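Local coordinates for protein hypothetical bacterial 6-phosphogluconolactonase (Bacteroides fragilis, PDB 3SCY) that probably hydrolyses 6-phosphogluconolactone to 6-phosphogluconate and folds as a seven-bladed beta-propeller, at residues A47-P52 / S66-S71; N93-M98 / L133-D138; G120-F125 / P155-V160. All coordinates share one frame; numbering follows the deposited sequence.

Followed from the N terminus, the chain meets contact 1 first: after 47-52, at the end of strand 41-48, it runs through strand 55-57 and along strand 63-68, whose end, 66-71, comes back against 47-52, tying the blade that the C-terminal strand 354-360 completes to the next blade of the propeller. That loop is closed before contact 2 opens at 93-98, on the outer strand of the same second blade, which meets 133-138 of the third. Contact 3 starts within this second loop, at 120-125, and ends beyond it at 155-160, so contacts 2 and 3 cross; it joins the third blade to the fourth. Contacts 2 and 3 also touch, through a probable hydrogen bond between Thr97 O and Thr123 OG1.

Contact 1: residues A47-P52 / S66-S71; sequences AEVANP and SVNEFS
Asn51 and Glu69 meet backbone to backbone in the tighter half of this contact: Glu69 N donates an almost straight bond (174°) to Asn51 O at 2.9 Å. Beside it, on the buried side, the CA of Pro52 comes within 3.3 Å of Val67 O as a CA-H...O contact, and Asn68 CA offers a longer one to the same Asn51 O, at 3.6 Å. Segment 47-52 is the end of the outer strand 41-48 of one propeller blade and the link to the next blade, whose second strand, 63-68, runs out into 69-71. The partly exposed side is made of side chains. Asn51 CG stands anti to its carbonyl carbon (chi1 -73°). The ND2 of this amide donates to Glu69 O at 3.1 Å in a more bent bond. The same ND2 lies over one face of the Phe70 ring, offset toward the rim, 3.4 Å from CE1, with amide and ring planes 34° apart. Ala50 CB instead touches that ring at its edge, in plane, 3.4 Å from CE2. Glu69 turns its carboxylate elsewhere, OE1 bonding to Tyr21 OH and Ser53 OG.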
loop_
_atom_site.group_PDB
_atom_site.type_symbol
_atom_site.label_atom_id
_atom_site.label_comp_id
_atom_site.label_asym_id
_atom_site.label_seq_id
_atom_site.Cartn_x
_atom_site.Cartn_y
_atom_site.Cartn_z
ATOM N N ALA A 47 -0.370 -12.725 15.282
ATOM C CA ALA A 47 1.045 -13.067 15.280
ATOM C C ALA A 47 1.820 -11.968 15.969
ATOM O O ALA A 47 1.612 -10.786 15.668
ATOM C CB ALA A 47 1.553 -13.267 13.850
ATOM N N GLU A 48 2.681 -12.349 16.917
ATOM C CA GLU A 48 3.556 -11.416 17.615
ATOM C C GLU A 48 4.681 -11.044 16.662
ATOM O O GLU A 48 5.503 -11.891 16.286
ATOM C CB GLU A 48 4.084 -12.002 18.925
ATOM C CG GLU A 48 3.017 -11.999 19.998
ATOM C CD GLU A 48 3.471 -11.858 21.437
ATOM O OE1 GLU A 48 4.629 -11.444 21.676
ATOM O OE2 GLU A 48 2.643 -12.134 22.332
ATOM N N VAL A 49 4.654 -9.785 16.219
ATOM C CA VAL A 49 5.577 -9.191 15.237
ATOM C C VAL A 49 5.740 -7.720 15.578
ATOM O O VAL A 49 4.736 -7.075 15.806
ATOM C CB VAL A 49 5.070 -9.327 13.765
ATOM C CG1 VAL A 49 6.216 -9.135 12.779
ATOM C CG2 VAL A 49 4.345 -10.641 13.504
ATOM N N ALA A 50 6.961 -7.189 15.569
ATOM C CA ALA A 50 7.168 -5.780 15.892
ATOM C C ALA A 50 6.939 -4.864 14.703
ATOM O O ALA A 50 7.448 -5.124 13.615
ATOM C CB ALA A 50 8.566 -5.596 16.428
ATOM N N ASN A 51 6.118 -3.797 14.913
ATOM C CA ASN A 51 5.765 -2.770 13.926
ATOM C C ASN A 51 5.565 -3.326 12.495
ATOM O O ASN A 51 6.206 -2.848 11.546
ATOM C CB ASN A 51 6.779 -1.640 13.897
ATOM C CG ASN A 51 6.669 -0.749 15.093
ATOM O OD1 ASN A 51 5.634 -0.688 15.750
ATOM N ND2 ASN A 51 7.795 -0.196 15.502
ATOM N N PRO A 52 4.638 -4.291 12.319
ATOM C CA PRO A 52 4.327 -4.772 10.961
ATOM C C PRO A 52 3.358 -3.785 10.273
ATOM O O PRO A 52 2.164 -4.068 10.089
ATOM C CB PRO A 52 3.692 -6.133 11.236
ATOM C CG PRO A 52 2.967 -5.947 12.539
ATOM C CD PRO A 52 3.782 -4.952 13.339
ATOM N N SER A 66 5.973 -9.108 5.852
ATOM C CA SER A 66 5.689 -7.840 6.502
ATOM C C SER A 66 6.946 -7.056 6.717
ATOM O O SER A 66 8.010 -7.632 6.907
ATOM C CB SER A 66 4.984 -8.062 7.841
ATOM O OG SER A 66 5.884 -8.338 8.906
ATOM N N VAL A 67 6.811 -5.735 6.765
ATOM C CA VAL A 67 7.950 -4.933 7.166
ATOM C C VAL A 67 8.015 -5.046 8.693
ATOM O O VAL A 67 7.057 -5.529 9.335
ATOM C CB VAL A 67 7.850 -3.452 6.736
ATOM C CG1 VAL A 67 7.757 -3.317 5.223
ATOM C CG2 VAL A 67 6.686 -2.732 7.450
ATOM N N ASN A 68 9.149 -4.619 9.271
ATOM C CA ASN A 68 9.333 -4.381 10.709
ATOM C C ASN A 68 9.833 -2.952 10.716
ATOM O O ASN A 68 11.016 -2.721 10.434
ATOM C CB ASN A 68 10.281 -5.398 11.365
ATOM C CG ASN A 68 9.769 -6.813 11.228
ATOM O OD1 ASN A 68 8.829 -7.230 11.914
ATOM N ND2 ASN A 68 10.327 -7.566 10.294
ATOM N N GLU A 69 8.922 -1.991 10.905
ATOM C CA GLU A 69 9.252 -0.584 10.727
ATOM C C GLU A 69 9.931 0.014 11.949
ATOM O O GLU A 69 9.279 0.431 12.902
ATOM C CB GLU A 69 8.026 0.228 10.300
ATOM C CG GLU A 69 8.411 1.614 9.811
ATOM C CD GLU A 69 7.272 2.585 9.591
ATOM O OE1 GLU A 69 6.102 2.148 9.546
ATOM O OE2 GLU A 69 7.563 3.789 9.410
ATOM N N PHE A 70 11.263 0.048 11.874
ATOM C CA PHE A 70 12.144 0.589 12.891
ATOM C C PHE A 70 13.134 1.538 12.269
ATOM O O PHE A 70 13.552 1.327 11.123
ATOM C CB PHE A 70 12.868 -0.542 13.625
ATOM C CG PHE A 70 11.923 -1.244 14.556
ATOM C CD1 PHE A 70 11.621 -0.703 15.802
ATOM C CD2 PHE A 70 11.299 -2.426 14.177
ATOM C CE1 PHE A 70 10.733 -1.346 16.662
ATOM C CE2 PHE A 70 10.380 -3.044 15.017
ATOM C CZ PHE A 70 10.117 -2.510 16.265
ATOM N N SER A 71 13.484 2.596 13.052
ATOM C CA SER A 71 14.335 3.738 12.696
ATOM C C SER A 71 15.824 3.417 12.697
ATOM O O SER A 71 16.599 4.194 12.136
ATOM C CB SER A 71 14.079 4.902 13.652
ATOM O OG SER A 71 12.729 5.333 13.577
#

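Contact 2: residues N93-M98 / L133-D138; sequences NTQKTM and LLPASD
Leu133 O is gripped by two side-chain amides of the facing strand. Asn93 ND2 donates to it at 2.8 Å, in the carbonyl plane and on a lone pair, and Gln95 NE2 donates at 3.1 Å from above that plane, 44° out of it. The two N-H groups therefore reach the oxygen from different elevations, and in each case the oxygen lies close to the plane of the donor amide. Asn93 uses its other end as well: OD1 accepts from Leu133 N at 3.0 Å, again on a lone pair, so one carboxamide holds both the N-H and the C=O of a single residue, and the two bonds, one at each end of the amide, fix its rotation. Its CG sits between the backbone N and the carbonyl carbon (chi1 75°), 3.7 Å from Leu133 N. Gln95 bends at chi2 instead, which lays its CD over Pro135; NE2 comes 3.6 Å from the ring atom CD of Pro135, while CG packs on Leu133 CB at 3.7 Å. Farther along, a water takes over, accepting from Ala136 N and donating to Lys96 O, 2.8 Å from each. At the exposed end the CE of Met98, present as selenomethionine, touches Ala136 CB at 3.5 Å. Past it, Ser137 and Asp138 form a classic beta bulge facing Val124. Outer strand 88-96 of one blade thus binds the loop that leads into outer strand 138-141 of the next, a side-by-side joint of two blades in a seven-bladed beta-propeller.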
loop_
_atom_site.group_PDB
_atom_site.type_symbol
_atom_site.label_atom_id
_atom_site.label_comp_id
_atom_site.label_asym_id
_atom_site.label_seq_id
_atom_site.Cartn_x
_atom_site.Cartn_y
_atom_site.Cartn_z
ATOM N N ASN A 93 11.319 -16.694 8.784
ATOM C CA ASN A 93 12.554 -15.987 9.089
ATOM C C ASN A 93 12.380 -14.492 8.916
ATOM O O ASN A 93 11.311 -14.027 8.517
ATOM C CB ASN A 93 13.750 -16.506 8.264
ATOM C CG ASN A 93 13.791 -16.093 6.810
ATOM O OD1 ASN A 93 12.768 -15.755 6.205
ATOM N ND2 ASN A 93 14.996 -16.049 6.254
ATOM N N THR A 94 13.447 -13.747 9.245
ATOM C CA THR A 94 13.507 -12.294 9.164
ATOM C C THR A 94 14.841 -11.919 8.526
ATOM O O THR A 94 15.833 -12.643 8.709
ATOM C CB THR A 94 13.352 -11.692 10.587
ATOM O OG1 THR A 94 12.248 -12.299 11.260
ATOM C CG2 THR A 94 13.186 -10.178 10.590
ATOM N N GLN A 95 14.871 -10.806 7.785
ATOM C CA GLN A 95 16.114 -10.315 7.191
ATOM C C GLN A 95 16.144 -8.805 7.326
ATOM O O GLN A 95 15.113 -8.164 7.156
ATOM C CB GLN A 95 16.292 -10.743 5.719
ATOM C CG GLN A 95 16.347 -12.251 5.456
ATOM C CD GLN A 95 17.659 -12.906 5.830
ATOM O OE1 GLN A 95 18.563 -12.292 6.422
ATOM N NE2 GLN A 95 17.792 -14.181 5.493
ATOM N N LYS A 96 17.317 -8.233 7.560
ATOM C CA LYS A 96 17.477 -6.788 7.746
ATOM C C LYS A 96 17.415 -6.044 6.412
ATOM O O LYS A 96 17.930 -6.520 5.402
ATOM C CB LYS A 96 18.814 -6.509 8.471
ATOM C CG LYS A 96 18.918 -7.181 9.841
ATOM C CD LYS A 96 17.914 -6.646 10.893
ATOM C CE LYS A 96 18.243 -7.092 12.306
ATOM N NZ LYS A 96 17.957 -8.537 12.529
ATOM N N THR A 97 16.765 -4.873 6.411
ATOM C CA THR A 97 16.657 -4.082 5.187
ATOM C C THR A 97 17.895 -3.249 4.943
ATOM O O THR A 97 18.091 -2.811 3.816
ATOM C CB THR A 97 15.464 -3.132 5.275
ATOM O OG1 THR A 97 15.574 -2.338 6.453
ATOM C CG2 THR A 97 14.165 -3.856 5.267
HETATM N N MSE A 98 18.637 -2.896 6.024
HETATM C CA MSE A 98 19.809 -2.015 5.959
HETATM C C MSE A 98 19.375 -0.640 5.390
HETATM O O MSE A 98 20.125 0.053 4.705
HETATM C CB MSE A 98 20.954 -2.665 5.197
HETATM C CG MSE A 98 21.630 -3.749 6.054
HETATM SE SE MSE A 98 22.618 -4.977 5.014
HETATM C CE MSE A 98 21.186 -5.857 4.141
ATOM N N LEU A 133 12.900 -15.726 3.243
ATOM C CA LEU A 133 13.693 -14.687 2.599
ATOM C C LEU A 133 15.170 -14.989 2.611
ATOM O O LEU A 133 15.717 -15.420 3.622
ATOM C CB LEU A 133 13.508 -13.327 3.300
ATOM C CG LEU A 133 12.136 -12.719 3.271
ATOM C CD1 LEU A 133 11.961 -11.801 4.464
ATOM C CD2 LEU A 133 11.928 -11.945 2.016
ATOM N N LEU A 134 15.836 -14.686 1.507
ATOM C CA LEU A 134 17.285 -14.709 1.508
ATOM C C LEU A 134 17.753 -13.338 2.006
ATOM O O LEU A 134 17.007 -12.352 1.946
ATOM C CB LEU A 134 17.863 -14.995 0.107
ATOM C CG LEU A 134 18.149 -16.445 -0.227
ATOM C CD1 LEU A 134 16.874 -17.202 -0.490
ATOM C CD2 LEU A 134 19.082 -16.547 -1.430
ATOM N N PRO A 135 18.985 -13.213 2.480
ATOM C CA PRO A 135 19.500 -11.883 2.862
ATOM C C PRO A 135 19.415 -10.900 1.695
ATOM O O PRO A 135 19.430 -11.329 0.542
ATOM C CB PRO A 135 20.962 -12.162 3.226
ATOM C CG PRO A 135 20.974 -13.600 3.612
ATOM C CD PRO A 135 20.010 -14.259 2.670
ATOM N N ALA A 136 19.309 -9.603 1.979
ATOM C CA ALA A 136 19.170 -8.608 0.908
ATOM C C ALA A 136 20.203 -8.812 -0.196
ATOM O O ALA A 136 21.369 -9.101 0.105
ATOM C CB ALA A 136 19.309 -7.226 1.476
ATOM N N SER A 137 19.766 -8.769 -1.462
ATOM C CA SER A 137 20.679 -8.908 -2.607
ATOM C C SER A 137 21.024 -7.546 -3.183
ATOM O O SER A 137 22.014 -7.427 -3.904
ATOM C CB SER A 137 20.079 -9.790 -3.697
ATOM O OG SER A 137 18.803 -9.273 -4.047
ATOM N N ASP A 138 20.241 -6.496 -2.845
ATOM C CA ASP A 138 20.525 -5.136 -3.320
ATOM C C ASP A 138 19.919 -4.108 -2.391
ATOM O O ASP A 138 18.848 -4.335 -1.846
ATOM C CB ASP A 138 19.968 -4.954 -4.739
ATOM C CG ASP A 138 20.600 -3.870 -5.587
ATOM O OD1 ASP A 138 21.619 -3.261 -5.133
ATOM O OD2 ASP A 138 20.160 -3.697 -6.751
HETATM O O HOH W 1 19.378 -8.786 4.628
#

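Contact 3: residues G120-F125 / P155-V160; sequences GSITVF and PHLHCV
The face-to-face packing of successive propeller blades brings Gly120, just ahead of strand 121-126, and Ile122 within it, against Pro155, just ahead of strand 157-162, and Leu157 and Val160 within that strand, the innermost of the following blade. No hydrogen bond crosses; the strand axes approach to 7.6 Å and their directions differ by 42°. Gly120 and Ser121 form a G1 beta bulge opposite Asn116, and the positive phi of Gly120 (55°) suits glycine. Without a side chain, its CA can lie 3.4 Å from Pro155 O. Leu157 wedges in next to the bulge by its whole side chain. CB sits 3.4 Å from Ser121 O, and CD2 packs on Gly120 C at 3.8 Å, while the other branch, CD1, is turned by chi2 (-78°) toward Ile122, where it meets CG2 at 3.8 Å. That methyl of Ile122 is the hub of the apolar half: it stands anti to the carbonyl carbon of its own residue and is also touched by Val160 CG1, at 3.7 Å. All the touching residues are buried, and the contact is made by the Leu157, Ile122 and Val160 side chains together with the backbone of 120-121 and Pro155. Around it, Ile122 also rests on Ile140 of strand 138-141, its neighbour within the sheet, and Leu157 on Ala171 and Asp173 of strand 168-173; Val160 reaches back to Tyr104 and Thr106 of strand 102-107, the innermost strand of the preceding blade.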
loop_
_atom_site.group_PDB
_atom_site.type_symbol
_atom_site.label_atom_id
_atom_site.label_comp_id
_atom_site.label_asym_id
_atom_site.label_seq_id
_atom_site.Cartn_x
_atom_site.Cartn_y
_atom_site.Cartn_z
ATOM N N GLY A 120 15.763 6.271 2.932
ATOM C CA GLY A 120 15.706 6.904 1.610
ATOM C C GLY A 120 16.322 5.968 0.589
ATOM O O GLY A 120 17.244 6.326 -0.140
ATOM N N SER A 121 15.860 4.718 0.610
ATOM C CA SER A 121 16.399 3.651 -0.200
ATOM C C SER A 121 15.328 2.604 -0.421
ATOM O O SER A 121 14.237 2.668 0.175
ATOM C CB SER A 121 17.600 3.019 0.512
ATOM O OG SER A 121 17.210 2.491 1.773
ATOM N N ILE A 122 15.662 1.605 -1.253
ATOM C CA ILE A 122 14.832 0.441 -1.479
ATOM C C ILE A 122 15.724 -0.788 -1.338
ATOM O O ILE A 122 16.926 -0.747 -1.666
ATOM C CB ILE A 122 14.046 0.439 -2.815
ATOM C CG1 ILE A 122 14.996 0.437 -4.035
ATOM C CG2 ILE A 122 13.053 1.608 -2.848
ATOM C CD1 ILE A 122 14.243 0.281 -5.388
ATOM N N THR A 123 15.168 -1.846 -0.768
ATOM C CA THR A 123 15.925 -3.080 -0.544
ATOM C C THR A 123 15.266 -4.232 -1.299
ATOM O O THR A 123 14.047 -4.385 -1.260
ATOM C CB THR A 123 16.037 -3.394 0.973
ATOM O OG1 THR A 123 16.617 -2.276 1.630
ATOM C CG2 THR A 123 16.929 -4.624 1.247
ATOM N N VAL A 124 16.087 -5.069 -1.951
ATOM C CA VAL A 124 15.628 -6.245 -2.682
ATOM C C VAL A 124 16.047 -7.485 -1.909
ATOM O O VAL A 124 17.225 -7.577 -1.520
ATOM C CB VAL A 124 16.249 -6.270 -4.124
ATOM C CG1 VAL A 124 15.822 -7.507 -4.906
ATOM C CG2 VAL A 124 15.887 -4.998 -4.892
ATOM N N PHE A 125 15.105 -8.435 -1.731
ATOM C CA PHE A 125 15.393 -9.728 -1.117
ATOM C C PHE A 125 14.955 -10.838 -2.046
ATOM O O PHE A 125 13.765 -10.892 -2.362
ATOM C CB PHE A 125 14.650 -9.924 0.229
ATOM C CG PHE A 125 14.843 -8.885 1.299
ATOM C CD1 PHE A 125 14.068 -7.733 1.313
ATOM C CD2 PHE A 125 15.757 -9.084 2.326
ATOM C CE1 PHE A 125 14.209 -6.788 2.321
ATOM C CE2 PHE A 125 15.934 -8.116 3.309
ATOM C CZ PHE A 125 15.150 -6.974 3.312
ATOM N N PRO A 155 15.760 12.005 0.655
ATOM C CA PRO A 155 14.781 11.089 0.044
ATOM C C PRO A 155 14.021 10.305 1.125
ATOM O O PRO A 155 14.561 10.021 2.203
ATOM C CB PRO A 155 15.648 10.161 -0.820
ATOM C CG PRO A 155 16.924 10.916 -1.022
ATOM C CD PRO A 155 17.138 11.636 0.270
ATOM N N HIS A 156 12.750 10.031 0.867
ATOM C CA HIS A 156 11.895 9.242 1.747
ATOM C C HIS A 156 11.115 8.330 0.847
ATOM O O HIS A 156 10.221 8.784 0.144
ATOM C CB HIS A 156 10.985 10.150 2.593
ATOM C CG HIS A 156 11.697 10.981 3.626
ATOM N ND1 HIS A 156 12.378 10.399 4.680
ATOM C CD2 HIS A 156 11.755 12.331 3.766
ATOM C CE1 HIS A 156 12.865 11.406 5.402
ATOM N NE2 HIS A 156 12.522 12.585 4.889
ATOM N N LEU A 157 11.487 7.061 0.807
ATOM C CA LEU A 157 10.858 6.124 -0.111
ATOM C C LEU A 157 9.613 5.537 0.529
ATOM O O LEU A 157 9.671 5.016 1.636
ATOM C CB LEU A 157 11.891 5.067 -0.536
ATOM C CG LEU A 157 12.766 5.443 -1.756
ATOM C CD1 LEU A 157 11.978 5.264 -3.041
ATOM C CD2 LEU A 157 13.351 6.877 -1.658
ATOM N N HIS A 158 8.459 5.674 -0.148
ATOM C CA HIS A 158 7.184 5.337 0.467
ATOM C C HIS A 158 6.347 4.318 -0.256
ATOM O O HIS A 158 5.326 3.886 0.299
ATOM C CB HIS A 158 6.332 6.615 0.627
ATOM C CG HIS A 158 5.611 6.680 1.937
ATOM N ND1 HIS A 158 4.879 5.608 2.422
ATOM C CD2 HIS A 158 5.527 7.702 2.819
ATOM C CE1 HIS A 158 4.428 5.994 3.608
ATOM N NE2 HIS A 158 4.760 7.258 3.866
ATOM N N CYS A 159 6.749 3.924 -1.475
ATOM C CA CYS A 159 5.985 2.980 -2.252
ATOM C C CYS A 159 6.874 2.360 -3.287
ATOM O O CYS A 159 7.782 3.027 -3.785
ATOM C CB CYS A 159 4.796 3.684 -2.906
ATOM S SG CYS A 159 3.558 2.564 -3.621
ATOM N N VAL A 160 6.675 1.075 -3.563
ATOM C CA VAL A 160 7.346 0.357 -4.625
ATOM C C VAL A 160 6.282 -0.457 -5.350
ATOM O O VAL A 160 5.540 -1.218 -4.716
ATOM C CB VAL A 160 8.546 -0.522 -4.166
ATOM C CG1 VAL A 160 9.775 0.339 -3.901
ATOM C CG2 VAL A 160 8.197 -1.375 -2.944
#